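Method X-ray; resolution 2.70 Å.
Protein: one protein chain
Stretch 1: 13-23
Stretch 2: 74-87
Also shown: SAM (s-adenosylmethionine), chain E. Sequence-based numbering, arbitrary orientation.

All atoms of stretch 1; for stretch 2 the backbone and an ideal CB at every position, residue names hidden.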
# COMPACT_ATOMS: atom_id res chain seq x y z
N ALA A 13 0.33 -9.59 9.72
CA ALA A 13 1.29 -8.55 10.03
C ALA A 13 0.59 -7.29 10.55
O ALA A 13 1.15 -6.52 11.30
CB ALA A 13 2.16 -8.23 8.81
N TRP A 14 -0.64 -7.06 10.14
CA TRP A 14 -1.23 -5.79 10.52
C TRP A 14 -2.17 -5.85 11.76
O TRP A 14 -2.51 -4.83 12.35
CB TRP A 14 -1.86 -5.10 9.30
CG TRP A 14 -0.85 -4.91 8.20
CD1 TRP A 14 -0.50 -5.82 7.25
CD2 TRP A 14 -0.06 -3.73 7.94
NE1 TRP A 14 0.45 -5.29 6.41
CE2 TRP A 14 0.73 -4.01 6.80
CE3 TRP A 14 0.01 -2.46 8.53
CZ2 TRP A 14 1.61 -3.07 6.25
CZ3 TRP A 14 0.89 -1.53 7.99
CH2 TRP A 14 1.68 -1.84 6.86
N GLU A 15 -2.53 -7.07 12.14
CA GLU A 15 -3.11 -7.37 13.44
C GLU A 15 -2.18 -6.93 14.56
O GLU A 15 -2.63 -6.56 15.65
CB GLU A 15 -3.36 -8.86 13.54
CG GLU A 15 -4.29 -9.33 12.45
CD GLU A 15 -5.64 -8.66 12.57
OE1 GLU A 15 -6.03 -7.97 11.61
OE2 GLU A 15 -6.28 -8.84 13.63
N LEU A 16 -0.89 -6.98 14.27
CA LEU A 16 0.16 -6.54 15.17
C LEU A 16 0.23 -5.04 15.40
O LEU A 16 0.65 -4.60 16.47
CB LEU A 16 1.49 -6.97 14.60
CG LEU A 16 2.28 -7.94 15.45
CD1 LEU A 16 3.68 -7.93 14.91
CD2 LEU A 16 2.24 -7.50 16.90
N ILE A 17 -0.17 -4.27 14.39
CA ILE A 17 0.10 -2.84 14.38
C ILE A 17 -1.10 -1.99 14.77
O ILE A 17 -1.05 -1.23 15.74
CB ILE A 17 0.64 -2.36 13.01
CG1 ILE A 17 2.00 -3.00 12.69
CG2 ILE A 17 0.74 -0.86 12.97
CD1 ILE A 17 3.00 -2.94 13.82
N GLY A 18 -2.20 -2.14 14.04
CA GLY A 18 -3.36 -1.32 14.33
C GLY A 18 -3.03 0.15 14.36
O GLY A 18 -2.07 0.61 13.76
N ASN A 19 -3.84 0.91 15.07
CA ASN A 19 -3.65 2.34 15.17
C ASN A 19 -2.23 2.83 15.49
O ASN A 19 -1.93 4.00 15.36
CB ASN A 19 -4.70 2.97 16.11
CG ASN A 19 -4.61 2.47 17.56
OD1 ASN A 19 -3.60 1.90 17.99
ND2 ASN A 19 -5.67 2.73 18.33
N GLN A 20 -1.33 1.96 15.92
CA GLN A 20 0.04 2.39 16.19
C GLN A 20 0.66 3.01 14.94
O GLN A 20 1.51 3.90 15.04
CB GLN A 20 0.90 1.22 16.65
CG GLN A 20 0.55 0.69 18.01
CD GLN A 20 1.43 -0.46 18.39
OE1 GLN A 20 2.56 -0.28 18.84
NE2 GLN A 20 0.92 -1.67 18.20
N PHE A 21 0.25 2.54 13.78
CA PHE A 21 0.82 3.03 12.55
C PHE A 21 0.72 4.55 12.37
O PHE A 21 1.66 5.20 11.90
CB PHE A 21 0.27 2.33 11.33
CG PHE A 21 1.02 2.67 10.10
CD1 PHE A 21 2.17 1.97 9.76
CD2 PHE A 21 0.64 3.76 9.31
CE1 PHE A 21 2.90 2.29 8.65
CE2 PHE A 21 1.38 4.11 8.18
CZ PHE A 21 2.51 3.37 7.85
N TRP A 22 -0.42 5.12 12.72
CA TRP A 22 -0.57 6.56 12.56
C TRP A 22 -0.47 7.35 13.87
O TRP A 22 -0.66 8.58 13.87
CB TRP A 22 -1.90 6.84 11.90
CG TRP A 22 -3.14 6.57 12.79
CD1 TRP A 22 -3.58 7.30 13.87
CD2 TRP A 22 -4.11 5.54 12.60
NE1 TRP A 22 -4.75 6.78 14.37
CE2 TRP A 22 -5.09 5.69 13.60
CE3 TRP A 22 -4.23 4.50 11.69
CZ2 TRP A 22 -6.17 4.85 13.70
CZ3 TRP A 22 -5.31 3.68 11.79
CH2 TRP A 22 -6.26 3.84 12.79
N THR A 23 -0.21 6.68 14.98
CA THR A 23 -0.13 7.35 16.28
C THR A 23 1.30 7.46 16.73
O THR A 23 1.69 8.44 17.36
CB THR A 23 -0.94 6.63 17.39
OG1 THR A 23 -0.61 5.23 17.39
CG2 THR A 23 -2.40 6.79 17.16
N UNK A 74 -9.68 -2.88 3.55
CA UNK A 74 -8.46 -3.35 4.19
C UNK A 74 -8.57 -4.85 4.47
O UNK A 74 -9.66 -5.37 4.75
CB UNK A 74 -8.19 -2.58 5.48
N UNK A 75 -7.44 -5.55 4.38
CA UNK A 75 -7.48 -7.00 4.59
C UNK A 75 -7.24 -7.46 6.03
O UNK A 75 -7.08 -8.65 6.29
CB UNK A 75 -6.44 -7.66 3.69
N UNK A 76 -7.23 -6.52 6.95
CA UNK A 76 -6.97 -6.77 8.37
C UNK A 76 -8.11 -6.33 9.30
O UNK A 76 -8.61 -5.22 9.20
CB UNK A 76 -5.68 -6.05 8.78
N UNK A 77 -8.54 -7.20 10.20
CA UNK A 77 -9.68 -6.83 11.01
C UNK A 77 -9.38 -5.75 12.03
O UNK A 77 -10.24 -4.92 12.32
CB UNK A 77 -10.22 -8.07 11.73
N UNK A 78 -8.17 -5.76 12.60
CA UNK A 78 -7.81 -4.81 13.63
C UNK A 78 -7.72 -3.40 13.05
O UNK A 78 -8.13 -2.40 13.68
CB UNK A 78 -6.49 -5.21 14.28
N UNK A 79 -7.16 -3.33 11.84
CA UNK A 79 -7.03 -2.09 11.11
C UNK A 79 -8.38 -1.46 10.88
O UNK A 79 -8.60 -0.32 11.29
CB UNK A 79 -6.32 -2.32 9.78
N UNK A 80 -9.31 -2.22 10.31
CA UNK A 80 -10.70 -1.77 10.21
C UNK A 80 -11.29 -1.32 11.54
O UNK A 80 -12.01 -0.32 11.61
CB UNK A 80 -11.56 -2.89 9.63
N UNK A 81 -10.97 -2.04 12.61
CA UNK A 81 -11.65 -1.81 13.88
C UNK A 81 -11.15 -0.54 14.53
O UNK A 81 -11.95 0.28 14.99
CB UNK A 81 -11.45 -3.00 14.82
N UNK A 82 -9.83 -0.38 14.54
CA UNK A 82 -9.17 0.81 15.11
C UNK A 82 -9.52 2.08 14.33
O UNK A 82 -9.61 3.18 14.90
CB UNK A 82 -7.65 0.62 15.12
N UNK A 83 -9.71 1.90 13.02
CA UNK A 83 -10.07 3.01 12.15
C UNK A 83 -11.52 3.42 12.44
O UNK A 83 -11.80 4.61 12.63
CB UNK A 83 -9.89 2.63 10.68
N UNK A 84 -12.42 2.44 12.49
CA UNK A 84 -13.82 2.69 12.84
C UNK A 84 -13.96 3.31 14.22
O UNK A 84 -14.90 4.03 14.50
CB UNK A 84 -14.62 1.39 12.78
N UNK A 85 -13.02 3.01 15.10
CA UNK A 85 -13.02 3.66 16.40
C UNK A 85 -12.66 5.16 16.32
O UNK A 85 -13.38 6.01 16.84
CB UNK A 85 -12.04 2.94 17.33
N UNK A 86 -11.55 5.46 15.65
CA UNK A 86 -11.10 6.83 15.42
C UNK A 86 -12.11 7.68 14.64
O UNK A 86 -12.04 8.91 14.68
CB UNK A 86 -9.77 6.81 14.67
N UNK A 87 -13.03 7.05 13.93
CA UNK A 87 -14.03 7.78 13.14
C UNK A 87 -15.46 7.42 13.52
O UNK A 87 -16.31 7.25 12.66
CB UNK A 87 -13.82 7.51 11.65
N SAM E . 0.33 2.28 5.54
CA SAM E . 1.02 3.25 4.72
C SAM E . 0.23 4.54 4.60
O SAM E . -0.88 4.70 5.13
OXT SAM E . 0.75 5.42 3.97
CB SAM E . 1.39 2.67 3.36
CG SAM E . 1.22 1.15 3.23
SD SAM E . -0.45 0.53 2.89
CE SAM E . -1.49 2.02 3.00
C5' SAM E . -0.83 -0.50 4.35
C4' SAM E . -2.29 -0.72 4.73
O4' SAM E . -2.94 -1.45 3.71
C3' SAM E . -2.45 -1.55 5.99
O3' SAM E . -3.57 -1.04 6.67
C2' SAM E . -2.81 -2.94 5.49
O2' SAM E . -3.71 -3.59 6.36
C1' SAM E . -3.50 -2.66 4.16
N9 SAM E . -3.22 -3.72 3.18
C8 SAM E . -1.99 -4.26 2.89
N7 SAM E . -2.15 -5.23 1.95
C5 SAM E . -3.47 -5.32 1.62
C6 SAM E . -4.17 -6.14 0.71
N6 SAM E . -3.57 -7.06 -0.04
N1 SAM E . -5.53 -6.00 0.62
C2 SAM E . -6.17 -5.07 1.43
N3 SAM E . -5.50 -4.25 2.31
C4 SAM E . -4.16 -4.38 2.40

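Position 74 has extended backbone angles, and its CA-to-CB bond points toward stretch 1 without reaching it; the SAM ribose lies nearer, so a hydroxyl acceptor would suit. Asp74 OD1 accepts from SAM O2' at 2.6 Å and its OD2 from SAM O3' at 2.7 Å.

At 75 the CB points sideways, with the Trp14 indole within reach of a large apolar or aromatic group. Phe75 lays one ring face over SAM N7 and brings CE1 to 3.6 Å from Trp14 CD1.

Position 76 precedes the helix, and its ideal CB is 3.4 Å from Glu15 OE1. A small donor that can also cap is wanted: Ser, Thr, perhaps Asn. Ser76 does both, its OG donating to Glu15 OE1 (2.7 Å) and accepting from the backbone N of 79.

At 77 the CB points sideways, its ideal position 4.2 Å from Glu15 OE1; stretch 1 offers no pocket, so the choice is loose, though an acidic group would sit poorly beside that carboxylate. Gln77 turns its end away.

Position 78 points toward stretch 1, where backbone carbonyls of Glu15, Leu16 and Ile17 collect. A long donor, Arg or Lys, would suit. The extended Arg78 donates from NH1 to Glu15 O (3.1 Å), and Gly18 CA and Ile17 O lie over one face of its guanidinium. The Glu15 carboxylate is served instead by Ser76 and by the backbone N of Arg78, which donates to Glu15 OE1 (3.2 Å).

At 79 the CB points sideways, but a greasy pocket of Trp14, Ile17, Phe21 and Trp22 awaits a side chain with reach: Met fits best, while Leu would fill less. Selenomethionine Met79 places CE 3.5 Å from Trp14 CE3 and 3.8 Å from Ile17 CG2.

Positions 80, 81, 84 and 87 are out of reach of stretch 1, which sets no demand; they are Cys80, Asp81, Ala84 and Leu87.

Position 82 points at the backbone N of Asn19, 3.8 Å from the ideal CB: an acceptor, Asp or Asn, is called for. Asp82 OD2 accepts from Asn19 N (2.8 Å) and forms a salt bridge with Arg78 NE (3.1 Å). An ideal CB on Gly18 would lie 2.4 Å from that OD2 and 2.1 Å from Arg78 NE, so glycine leaves room for both.

Beside Trp22, 83 suits an apolar residue and 86 a small one. Leu83 CB lies 4.4 Å from Trp22 CH2, and Ala86 CB 4.2 Å from Trp22 CZ2.

Position 85 points toward stretch 1 across a gap, favouring a long polar group; Glu85 OE1 accepts from a water that also accepts from Asn19 ND2.

Stretch 2 74-87: DFSQRMCDDLAEAL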
# COMPACT_ATOMS: atom_id res chain seq x y z
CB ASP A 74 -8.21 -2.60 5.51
CG ASP A 74 -6.76 -2.63 5.94
OD1 ASP A 74 -6.28 -3.72 6.34
OD2 ASP A 74 -6.10 -1.57 5.84
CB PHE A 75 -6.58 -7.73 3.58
CG PHE A 75 -5.14 -7.63 3.87
CD1 PHE A 75 -4.67 -6.71 4.80
CD2 PHE A 75 -4.24 -8.45 3.22
CE1 PHE A 75 -3.31 -6.61 5.09
CE2 PHE A 75 -2.89 -8.34 3.49
CZ PHE A 75 -2.43 -7.41 4.44
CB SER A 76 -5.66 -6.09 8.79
OG SER A 76 -5.72 -5.68 10.14
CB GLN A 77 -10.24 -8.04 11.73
CG GLN A 77 -11.53 -7.73 12.44
CD GLN A 77 -12.62 -7.31 11.48
OE1 GLN A 77 -12.94 -8.02 10.52
NE2 GLN A 77 -13.23 -6.16 11.75
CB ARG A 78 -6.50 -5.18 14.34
CG ARG A 78 -6.27 -4.31 15.58
CD ARG A 78 -4.89 -4.43 16.12
NE ARG A 78 -4.53 -3.29 16.97
CZ ARG A 78 -3.41 -3.21 17.71
NH1 ARG A 78 -2.55 -4.22 17.72
NH2 ARG A 78 -3.16 -2.12 18.43
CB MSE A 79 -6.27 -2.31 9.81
CG MSE A 79 -4.77 -2.27 10.05
SE MSE A 79 -4.16 -0.51 10.76
CE MSE A 79 -2.25 -0.94 10.70
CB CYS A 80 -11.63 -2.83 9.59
SG CYS A 80 -11.12 -3.41 7.94
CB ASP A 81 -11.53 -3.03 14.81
CG ASP A 81 -12.47 -4.19 14.42
OD1 ASP A 81 -13.36 -3.98 13.57
OD2 ASP A 81 -12.33 -5.30 14.98
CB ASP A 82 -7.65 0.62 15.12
CG ASP A 82 -7.17 -0.31 16.24
OD1 ASP A 82 -8.03 -0.80 17.01
OD2 ASP A 82 -5.93 -0.54 16.34
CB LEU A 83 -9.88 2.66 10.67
CG LEU A 83 -10.38 3.81 9.80
CD1 LEU A 83 -9.55 5.09 9.98
CD2 LEU A 83 -10.55 3.45 8.34
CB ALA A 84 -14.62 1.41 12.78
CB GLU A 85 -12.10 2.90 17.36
CG GLU A 85 -11.85 3.58 18.68
CD GLU A 85 -10.84 2.82 19.52
OE1 GLU A 85 -9.62 3.17 19.47
OE2 GLU A 85 -11.26 1.85 20.20
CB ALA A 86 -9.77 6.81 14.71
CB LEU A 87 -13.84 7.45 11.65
CG LEU A 87 -12.49 7.81 11.05
CD1 LEU A 87 -12.33 7.20 9.68
CD2 LEU A 87 -12.32 9.33 10.99
O HOH W 1 -8.23 4.06 17.19
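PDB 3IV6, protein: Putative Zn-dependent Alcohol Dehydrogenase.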